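Local structure of putative NADPH:quinone oxidoreductase (Ralstonia eutropha, 3IUP) at residues H3-L8 / Y127-C132; I37-S42 / I371-G376; A56-A61 / P70-R75; C260-L265 / T279-Y284. The protein binds NADPH and probably catalyses the NADPH-dependent reduction of quinones or related substrates, as a member of the medium-chain dehydrogenase/reductase superfamily. One frame throughout, in Å; residues are numbered along the deposited sequence. Where two conformers were deposited one is given.

Contact 1 (H3-L8 / Y127-C132); sequences HSALQL and YSQYRC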
# COMPACT_ATOMS: atom_id res chain seq x y z
N HIS A 3 9.49 10.50 48.53
CA HIS A 3 8.48 9.41 48.71
C HIS A 3 8.55 8.43 47.53
O HIS A 3 9.37 8.54 46.62
CB HIS A 3 7.07 10.02 48.80
N SER A 4 7.74 7.39 47.61
CA SER A 4 7.55 6.51 46.47
C SER A 4 6.05 6.26 46.33
O SER A 4 5.26 6.52 47.24
CB SER A 4 8.29 5.20 46.65
OG SER A 4 7.84 4.60 47.85
N ALA A 5 5.68 5.76 45.16
CA ALA A 5 4.30 5.56 44.81
C ALA A 5 4.28 4.51 43.71
O ALA A 5 5.33 4.04 43.28
CB ALA A 5 3.67 6.84 44.33
N LEU A 6 3.10 4.12 43.27
CA LEU A 6 2.98 2.95 42.44
C LEU A 6 2.95 3.30 40.96
O LEU A 6 2.43 4.35 40.56
CB LEU A 6 1.71 2.17 42.82
CG LEU A 6 1.66 1.68 44.26
CD1 LEU A 6 0.33 0.97 44.46
CD2 LEU A 6 2.83 0.74 44.50
N GLN A 7 3.47 2.38 40.15
CA GLN A 7 3.37 2.45 38.70
C GLN A 7 3.21 1.06 38.14
O GLN A 7 3.87 0.15 38.60
CB GLN A 7 4.60 3.07 38.06
CG GLN A 7 4.98 4.38 38.65
CD GLN A 7 5.87 5.16 37.74
OE1 GLN A 7 6.47 4.61 36.81
NE2 GLN A 7 5.98 6.46 38.00
N LEU A 8 2.33 0.89 37.18
CA LEU A 8 2.16 -0.43 36.61
C LEU A 8 3.39 -0.79 35.76
O LEU A 8 3.98 0.09 35.08
CB LEU A 8 0.91 -0.42 35.74
CG LEU A 8 0.46 -1.70 35.07
CD1 LEU A 8 -1.11 -1.54 35.00
CD2 LEU A 8 1.11 -1.88 33.68
N TYR A 127 0.21 5.17 33.46
CA TYR A 127 -0.45 4.30 34.44
C TYR A 127 0.42 4.26 35.72
O TYR A 127 1.13 3.29 36.01
CB TYR A 127 -0.71 2.89 33.94
CG TYR A 127 -1.56 2.82 32.69
CD1 TYR A 127 -2.28 3.91 32.20
CD2 TYR A 127 -1.59 1.64 31.95
CE1 TYR A 127 -3.02 3.79 31.03
CE2 TYR A 127 -2.32 1.53 30.80
CZ TYR A 127 -3.07 2.61 30.34
OH TYR A 127 -3.76 2.48 29.17
N SER A 128 0.38 5.40 36.41
CA SER A 128 1.35 5.75 37.48
C SER A 128 0.69 6.74 38.37
O SER A 128 -0.04 7.62 37.90
CB SER A 128 2.63 6.42 36.93
OG SER A 128 3.26 5.61 35.95
N GLN A 129 0.94 6.67 39.67
CA GLN A 129 0.36 7.69 40.53
C GLN A 129 0.90 9.09 40.24
O GLN A 129 0.14 10.07 40.27
CB GLN A 129 0.60 7.34 41.99
CG GLN A 129 -0.19 6.17 42.49
CD GLN A 129 -0.02 5.94 43.98
OE1 GLN A 129 0.65 5.02 44.40
NE2 GLN A 129 -0.63 6.82 44.80
N TYR A 130 2.21 9.17 39.98
CA TYR A 130 2.90 10.48 39.75
C TYR A 130 3.80 10.34 38.58
O TYR A 130 4.45 9.30 38.44
CB TYR A 130 3.76 10.87 40.97
CG TYR A 130 2.90 11.20 42.14
CD1 TYR A 130 2.38 12.48 42.29
CD2 TYR A 130 2.57 10.22 43.07
CE1 TYR A 130 1.54 12.77 43.35
CE2 TYR A 130 1.72 10.49 44.12
CZ TYR A 130 1.21 11.76 44.26
OH TYR A 130 0.37 12.07 45.30
N ARG A 131 3.85 11.39 37.75
CA ARG A 131 4.80 11.43 36.62
C ARG A 131 5.52 12.76 36.61
O ARG A 131 4.87 13.80 36.74
CB ARG A 131 4.11 11.14 35.28
CG ARG A 131 3.94 9.64 35.04
CD ARG A 131 5.23 8.99 34.55
NE ARG A 131 5.42 9.26 33.13
CZ ARG A 131 6.42 9.94 32.58
NH1 ARG A 131 7.42 10.43 33.33
NH2 ARG A 131 6.45 10.11 31.26
N CYS A 132 6.83 12.68 36.47
CA CYS A 132 7.72 13.83 36.35
C CYS A 132 8.05 14.00 34.90
O CYS A 132 8.68 13.12 34.28
CB CYS A 132 8.99 13.60 37.13
SG CYS A 132 10.06 15.04 37.11
O HOH W 1 3.95 6.89 40.75
O HOH W 2 3.38 2.47 33.98

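Contact 2 (I37-S42 / I371-G376); sequences IRIEAS and INPNKG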
# COMPACT_ATOMS: atom_id res chain seq x y z
N ILE A 37 3.27 15.58 38.06
CA ILE A 37 1.83 15.49 37.91
C ILE A 37 1.27 14.34 38.72
O ILE A 37 1.78 13.20 38.64
CB ILE A 37 1.40 15.30 36.46
CG1 ILE A 37 1.94 16.43 35.57
CG2 ILE A 37 -0.11 15.16 36.37
CD1 ILE A 37 1.94 16.00 34.11
N ARG A 38 0.24 14.61 39.51
CA ARG A 38 -0.53 13.54 40.15
C ARG A 38 -1.58 13.10 39.13
O ARG A 38 -2.52 13.84 38.86
CB ARG A 38 -1.23 14.04 41.43
CG ARG A 38 -1.97 12.91 42.20
CD ARG A 38 -2.65 13.37 43.46
NE ARG A 38 -3.72 14.29 43.12
CZ ARG A 38 -3.79 15.56 43.50
NH1 ARG A 38 -2.89 16.09 44.33
NH2 ARG A 38 -4.81 16.30 43.11
N ILE A 39 -1.43 11.90 38.56
CA ILE A 39 -2.29 11.48 37.45
C ILE A 39 -3.62 10.95 38.00
O ILE A 39 -3.64 10.10 38.88
CB ILE A 39 -1.59 10.44 36.56
CG1 ILE A 39 -0.29 11.03 35.99
CG2 ILE A 39 -2.54 10.01 35.42
CD1 ILE A 39 0.64 10.00 35.36
N GLU A 40 -4.72 11.51 37.50
CA GLU A 40 -6.06 11.17 37.98
C GLU A 40 -6.94 10.51 36.92
O GLU A 40 -8.05 10.04 37.23
CB GLU A 40 -6.75 12.40 38.58
CG GLU A 40 -5.96 12.89 39.79
CD GLU A 40 -6.59 14.03 40.52
OE1 GLU A 40 -7.54 14.62 40.02
OE2 GLU A 40 -6.15 14.28 41.68
N ALA A 41 -6.46 10.46 35.67
CA ALA A 41 -7.27 9.93 34.57
C ALA A 41 -6.36 9.52 33.42
O ALA A 41 -5.62 10.35 32.89
CB ALA A 41 -8.32 10.91 34.08
N SER A 42 -6.41 8.26 33.03
CA SER A 42 -5.65 7.80 31.88
C SER A 42 -6.42 6.65 31.21
O SER A 42 -6.78 5.69 31.87
CB SER A 42 -4.28 7.33 32.36
OG SER A 42 -3.47 6.85 31.33
N ILE A 371 -8.60 4.69 33.71
CA ILE A 371 -7.89 4.41 34.95
C ILE A 371 -7.69 5.69 35.70
O ILE A 371 -7.28 6.73 35.13
CB ILE A 371 -6.51 3.77 34.70
CG1 ILE A 371 -6.60 2.46 33.92
CG2 ILE A 371 -5.72 3.53 36.05
CD1 ILE A 371 -5.26 2.07 33.25
N ASN A 372 -7.96 5.65 37.00
CA ASN A 372 -7.51 6.70 37.88
C ASN A 372 -6.44 6.12 38.78
O ASN A 372 -6.76 5.41 39.73
CB ASN A 372 -8.66 7.26 38.71
CG ASN A 372 -8.19 8.31 39.73
OD1 ASN A 372 -6.99 8.54 39.91
ND2 ASN A 372 -9.14 8.96 40.37
N PRO A 373 -5.16 6.39 38.49
CA PRO A 373 -4.07 5.74 39.25
C PRO A 373 -4.10 6.00 40.71
O PRO A 373 -3.53 5.22 41.48
CB PRO A 373 -2.80 6.37 38.64
CG PRO A 373 -3.21 6.64 37.23
CD PRO A 373 -4.62 7.15 37.35
N ASN A 374 -4.68 7.12 41.10
CA ASN A 374 -4.75 7.44 42.49
C ASN A 374 -6.06 7.04 43.20
O ASN A 374 -6.21 7.28 44.42
CB ASN A 374 -4.44 8.93 42.67
CG ASN A 374 -2.97 9.21 42.55
OD1 ASN A 374 -2.23 8.99 43.50
ND2 ASN A 374 -2.51 9.65 41.35
N LYS A 375 -6.97 6.41 42.48
CA LYS A 375 -8.23 5.95 43.08
C LYS A 375 -7.94 5.00 44.24
O LYS A 375 -7.17 4.05 44.11
CB LYS A 375 -9.07 5.23 42.03
CG LYS A 375 -10.42 4.78 42.49
CD LYS A 375 -11.34 4.51 41.32
CE LYS A 375 -12.76 4.16 41.77
NZ LYS A 375 -13.10 2.71 41.48
N GLY A 376 -8.55 5.27 45.39
CA GLY A 376 -8.40 4.36 46.54
C GLY A 376 -7.10 4.52 47.31
O GLY A 376 -6.88 3.86 48.33

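Contact 3 (A56-A61 / P70-R75); sequences ADMSTA and PIVTAR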
# COMPACT_ATOMS: atom_id res chain seq x y z
N ALA A 56 1.13 -11.90 24.56
CA ALA A 56 0.70 -12.95 25.46
C ALA A 56 -0.66 -13.49 25.00
O ALA A 56 -1.50 -12.76 24.45
CB ALA A 56 0.58 -12.50 26.87
N ASP A 57 -0.83 -14.79 25.21
CA ASP A 57 -2.10 -15.45 24.94
C ASP A 57 -2.86 -15.28 26.27
O ASP A 57 -2.59 -15.96 27.21
CB ASP A 57 -1.81 -16.92 24.60
CG ASP A 57 -3.05 -17.73 24.36
OD1 ASP A 57 -4.15 -17.13 24.57
OD2 ASP A 57 -2.89 -18.93 23.98
N MSE A 58 -3.79 -14.34 26.34
CA MSE A 58 -4.38 -13.95 27.65
C MSE A 58 -5.38 -15.00 28.14
O MSE A 58 -5.76 -15.04 29.34
CB MSE A 58 -5.04 -12.54 27.58
CG MSE A 58 -4.07 -11.32 27.68
SE MSE A 58 -2.66 -11.48 29.00
CE MSE A 58 -3.28 -11.24 30.73
N SER A 59 -5.74 -15.91 27.21
CA SER A 59 -6.55 -17.05 27.57
C SER A 59 -5.78 -17.95 28.52
O SER A 59 -6.37 -18.81 29.12
CB SER A 59 -7.01 -17.82 26.31
OG SER A 59 -6.04 -18.77 25.86
N THR A 60 -4.45 -17.74 28.64
CA THR A 60 -3.59 -18.47 29.59
C THR A 60 -3.21 -17.64 30.84
O THR A 60 -2.29 -18.01 31.55
CB THR A 60 -2.21 -18.89 28.95
OG1 THR A 60 -1.28 -17.75 28.91
CG2 THR A 60 -2.42 -19.50 27.52
N ALA A 61 -3.86 -16.49 31.04
CA ALA A 61 -3.47 -15.56 32.14
C ALA A 61 -3.92 -16.11 33.47
O ALA A 61 -4.89 -16.85 33.53
CB ALA A 61 -4.05 -14.16 31.90
N PRO A 70 -1.65 -6.74 43.06
CA PRO A 70 -1.89 -7.89 42.24
C PRO A 70 -0.79 -8.14 41.22
O PRO A 70 -0.08 -7.20 40.81
CB PRO A 70 -3.21 -7.55 41.53
CG PRO A 70 -3.19 -6.05 41.45
CD PRO A 70 -2.49 -5.58 42.67
N ILE A 71 -0.66 -9.42 40.87
CA ILE A 71 0.18 -9.91 39.77
C ILE A 71 -0.63 -10.73 38.77
O ILE A 71 -1.50 -11.54 39.14
CB ILE A 71 1.32 -10.77 40.32
CG1 ILE A 71 2.16 -9.97 41.30
CG2 ILE A 71 2.19 -11.31 39.18
CD1 ILE A 71 2.88 -10.82 42.29
N VAL A 72 -0.41 -10.51 37.49
CA VAL A 72 -0.94 -11.38 36.46
C VAL A 72 0.25 -11.95 35.67
O VAL A 72 1.15 -11.21 35.26
CB VAL A 72 -1.93 -10.67 35.51
CG1 VAL A 72 -2.44 -11.63 34.39
CG2 VAL A 72 -3.07 -10.03 36.30
N THR A 73 0.24 -13.28 35.49
CA THR A 73 1.18 -13.96 34.59
C THR A 73 0.47 -14.73 33.48
O THR A 73 -0.66 -15.15 33.64
CB THR A 73 2.17 -14.84 35.37
OG1 THR A 73 1.46 -15.80 36.15
CG2 THR A 73 2.93 -14.00 36.36
N ALA A 74 1.09 -14.81 32.31
CA ALA A 74 0.48 -15.47 31.14
C ALA A 74 1.64 -15.93 30.25
O ALA A 74 2.79 -15.49 30.47
CB ALA A 74 -0.44 -14.49 30.38
N ARG A 75 1.35 -16.75 29.24
CA ARG A 75 2.39 -17.27 28.37
C ARG A 75 2.34 -16.60 27.02
O ARG A 75 1.25 -16.32 26.48
CB ARG A 75 2.19 -18.80 28.19
CG ARG A 75 2.03 -19.54 29.48
CD ARG A 75 3.30 -19.45 30.29
NE ARG A 75 4.46 -19.81 29.46
CZ ARG A 75 5.71 -19.81 29.91
NH1 ARG A 75 5.97 -19.50 31.17
NH2 ARG A 75 6.69 -20.11 29.08

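Contact 4 (C260-L265 / T279-Y284); sequences CMEAAL and THKQVY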
# COMPACT_ATOMS: atom_id res chain seq x y z
N CYS A 260 -14.89 -0.68 -4.25
CA CYS A 260 -16.07 0.19 -4.36
C CYS A 260 -15.70 1.58 -4.80
O CYS A 260 -16.43 2.21 -5.56
CB CYS A 260 -16.86 0.23 -3.06
SG CYS A 260 -17.59 -1.35 -2.65
N MSE A 261 -14.51 2.06 -4.39
CA MSE A 261 -14.06 3.38 -4.82
C MSE A 261 -13.87 3.37 -6.36
O MSE A 261 -14.20 4.32 -7.06
CB MSE A 261 -12.73 3.75 -4.17
CG MSE A 261 -12.85 4.24 -2.81
SE MSE A 261 -11.08 4.59 -2.03
CE MSE A 261 -11.72 5.37 -0.39
N GLU A 262 -13.29 2.31 -6.88
CA GLU A 262 -13.02 2.25 -8.31
C GLU A 262 -14.39 2.13 -9.05
O GLU A 262 -14.56 2.75 -10.09
CB GLU A 262 -12.11 1.09 -8.64
CG GLU A 262 -11.75 0.95 -10.09
CD GLU A 262 -10.87 2.06 -10.67
OE1 GLU A 262 -10.56 3.09 -10.01
OE2 GLU A 262 -10.49 1.88 -11.86
N ALA A 263 -15.33 1.36 -8.48
CA ALA A 263 -16.68 1.26 -9.08
C ALA A 263 -17.33 2.63 -9.15
O ALA A 263 -17.95 2.97 -10.17
CB ALA A 263 -17.59 0.29 -8.29
N ALA A 264 -17.21 3.40 -8.07
CA ALA A 264 -17.78 4.75 -8.00
C ALA A 264 -17.09 5.69 -9.01
O ALA A 264 -17.75 6.45 -9.72
CB ALA A 264 -17.66 5.32 -6.57
N LEU A 265 -15.76 5.62 -9.07
CA LEU A 265 -15.00 6.43 -10.05
C LEU A 265 -15.38 6.09 -11.49
O LEU A 265 -15.51 6.98 -12.34
CB LEU A 265 -13.48 6.25 -9.86
CG LEU A 265 -12.95 7.00 -8.64
CD1 LEU A 265 -11.56 6.41 -8.22
CD2 LEU A 265 -12.86 8.50 -8.84
N THR A 279 -7.47 8.16 -11.00
CA THR A 279 -7.60 8.81 -9.70
C THR A 279 -7.07 7.90 -8.59
O THR A 279 -7.56 6.76 -8.40
CB THR A 279 -9.05 9.18 -9.42
OG1 THR A 279 -9.47 10.13 -10.43
CG2 THR A 279 -9.21 9.78 -8.05
N HIS A 280 -6.08 8.40 -7.87
CA HIS A 280 -5.45 7.61 -6.82
C HIS A 280 -6.37 7.41 -5.62
O HIS A 280 -6.91 8.37 -5.08
CB HIS A 280 -4.16 8.30 -6.32
CG HIS A 280 -3.45 7.52 -5.24
ND1 HIS A 280 -2.66 6.42 -5.51
CD2 HIS A 280 -3.46 7.64 -3.89
CE1 HIS A 280 -2.21 5.92 -4.38
NE2 HIS A 280 -2.68 6.63 -3.38
N LYS A 281 -6.50 6.14 -5.23
CA LYS A 281 -7.28 5.69 -4.10
C LYS A 281 -6.32 5.17 -3.03
O LYS A 281 -5.40 4.38 -3.36
CB LYS A 281 -8.15 4.51 -4.51
CG LYS A 281 -9.19 4.86 -5.55
CD LYS A 281 -9.62 3.63 -6.42
CE LYS A 281 -8.52 3.10 -7.33
NZ LYS A 281 -8.36 4.06 -8.47
N GLN A 282 -6.50 5.62 -1.80
CA GLN A 282 -5.55 5.32 -0.73
C GLN A 282 -6.28 4.72 0.50
O GLN A 282 -7.25 5.30 0.95
CB GLN A 282 -4.81 6.58 -0.30
CG GLN A 282 -3.75 6.39 0.79
CD GLN A 282 -2.56 5.55 0.34
OE1 GLN A 282 -2.16 5.55 -0.82
NE2 GLN A 282 -1.99 4.80 1.29
N VAL A 283 -5.77 3.61 1.03
CA VAL A 283 -6.28 3.05 2.31
C VAL A 283 -5.15 3.01 3.29
O VAL A 283 -4.13 2.37 3.01
CB VAL A 283 -6.88 1.66 2.15
CG1 VAL A 283 -7.27 1.10 3.58
CG2 VAL A 283 -8.11 1.72 1.24
N TYR A 284 -5.28 3.70 4.42
CA TYR A 284 -4.32 3.59 5.51
C TYR A 284 -4.85 2.60 6.55
O TYR A 284 -5.97 2.75 7.05
CB TYR A 284 -4.08 4.93 6.11
CG TYR A 284 -3.19 5.80 5.26
CD1 TYR A 284 -1.87 5.46 5.09
CD2 TYR A 284 -3.67 6.98 4.65
CE1 TYR A 284 -1.02 6.25 4.33
CE2 TYR A 284 -2.82 7.79 3.90
CZ TYR A 284 -1.51 7.40 3.74
OH TYR A 284 -0.61 8.13 3.00

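Contact 1 (H3-L8 / Y127-C132)
Gln7 and Ser128 meet as a single beta bridge, with strand 4-8 running almost at right angles (92°) to strand 130-132, and the backbones bridge at this one pair. Two backbone bonds fasten it: Gln129 N gives its hydrogen to Leu6 O at 2.9 Å, and Leu8 N reaches Tyr127 O over the same distance. The side chain of Gln129 adds a third. With its chain extended beyond CG and lying alongside Leu6, it puts OE1 2.8 Å from Leu6 N, the donor tilted 31° from the carbonyl plane; a side-chain oxygen here takes the strand N-H, consistent with the segments parting after the single bridge. The methyl of Ala5 sits over this amide and also touches the Tyr130 ring at its edge, with Ala5 CB 3.8 Å from Tyr130 CD2. On the other flank, the amide of Gln7 packs on the hydroxymethyl of Ser128, while Gln7 OE1 turns to Arg9 and Ser128 OG to Ala125 O. Water 1 bridges the gap, donating to Leu6 O and accepting from Tyr130 N, each 3.0 Å from the water oxygen. Strand 17-26 pairs with strand 4-12, and Gln129 pairs with Ile39 of strand 34-43, so the crossing ties two sheets together; helix 348-351 packs against Leu6, Leu8 and Tyr127.

Contact 2 (I37-S42 / I371-G376)
Asn374 reaches across to Ile39 with its side-chain amide, giving ND2 to Ile39 O at 2.8 Å. CG of Asn374 stands anti to its carbonyl carbon (chi1 -77°), which swings the amide over the strand; the acceptor lies in the amide plane, but ND2 approaches the Ile39 carbonyl from 30° outside that carbonyl's plane. The same nitrogen also bonds to Gln129 O, so both amide hydrogens can be used, which should fix the amide's rotation. CG of Arg38 lies against one face of this amide, 3.4 Å from Asn374 ND2. The Arg38 chain then bends at chi3 (65°) and brings NE and NH2 side-on to Glu40, both to the single oxygen OE2 at 2.8 Å and from the same face of the carboxylate. This salt bridge runs along one strand and leaves the Arg38 guanidinium nearly perpendicular to the Asn374 amide. With CG anti to the backbone N, the Asn372 side chain lies against the Glu40 carbonyl (Asn372 CG to Glu40 O 3.0 Å), while its OD1 accepts from Asn374 N at 3.0 Å in an Asx turn, within the type I turn 372-375. Pro373 packs its ring on Ile39, CG of the proline 3.9 Å from Ile39 CG2. Farther on, Ser42 and Ile371 form an antiparallel hydrogen-bonded pair, Ser42 N lying 2.7 Å from Ile371 O. Strand 369-372 thereby joins strand 34-43, which also pairs with strands 98-105 and 130-134; Glu40 and Ala41 both face Ala99 of strand 98-105 in a classic beta bulge, and helix 147-150 touches their side chains through Pro147.

Contact 3 (A56-A61 / P70-R75)
Arg75, Ala74 and Thr60 bury the most surface here, and the hydroxyl of Thr60 is the pivot among them. Thr60 OG1 accepts from Arg75 N at 2.8 Å in a nearly straight bond (172°), and it donates in turn to Asp57 O, also at 2.8 Å. Its torsion explains the reach: chi1 of 79° sets OG1 between the backbone N and the carbonyl carbon, where it can face the strand and its own turn at once. Asp57 O takes a second bond from Thr60 N, closing the first of two overlapping type I turns, 57-60 and 58-61. Arg75 answers with its carbonyl, which receives Asp57 N at 2.9 Å, so both backbone polar groups of this arginine are engaged by the loop. Its CB and CG lie against Thr60 OG1, while the chain, bent at chi2 and chi3, carries the guanidinium off to Ser15 O. Ala74 points its CB toward segment 56-61. This methyl lies 3.7 Å from Ala61 CA and 4.0 Å from the selenium of the selenomethionine at Met58, and also touches the methyls of Ala56 and Ala61. The Met58 chain folds back through two bends, crossing Val72 at about a right angle with CE 3.8 Å from Val72 CG1. Apolar groups thus pack on the other side, where Ala61 and Val72 also meet Leu354 of helix 354-360. Thr60 OG1, with one bond accepted and one donated, couples the turn to the end of strand 70-75, so the corner is probably held by directional bonds with apolar packing alongside.

Contact 4 (C260-L265 / T279-Y284)
The carboxylate of Glu262 is the flat group that works across this contact: Lys281 NZ comes to its OE1 at 2.9 Å from above the plane, 41° out of it, in a salt bridge. Three more flat groups follow one another in segment 279-284. The His280 ring meets Gln282 OE1 at its edge, NE2 donating in the ring plane over 2.8 Å, and Gln282 NE2 rests on one face of the Tyr284 ring, offset toward the rim; Trp309 meets Tyr284 edge-to-face. Lys281 has its ammonium group held at a second point, since NZ also donates to Thr279 O at 2.8 Å. Two bends near the end of the chain curl it back to make that possible. Helix 253-266 and strand 281-285 are the last two elements of a beta-alpha-beta unit begun by strand 243-249, in the parallel sheet of the Rossmann-type domain, and here they run roughly antiparallel at 159°. The methylenes of Lys281 pack against the helix: Met261, a selenomethionine, slides past with SE 3.8 Å from Lys281 CB, and Leu265 comes tip to tip, its CD1 3.8 Å from Lys281 CD. The Leu265 side chain passes obliquely over Thr279, with its CD2 3.9 Å from Thr279 CB. Beyond the salt bridge, Glu262 OE2 accepts from Ser277 N, linking the helix to the loop that leads into the strand.

How the contacts relate
Contacts 1 and 2 are neighbours, their centres 9 Å apart, and they touch: strands 130-134 and 34-43 lie side by side in the mixed sheet. Contact 3 is about 23 Å from the centre of contact 1 and shares with it the five-stranded antiparallel sheet. Contact 4 stands apart, centres at least 42 Å from the other three, in the parallel sheet of the nucleotide-binding fold. Along the chain, contacts 1 and 2 cross, contact 3 nests inside both loops, and contact 4 nests only inside that of contact 2. Residues 371-376 thus return after the Rossmann-type part to complete the N-terminal GroES-like region, so that region is built from both chain ends.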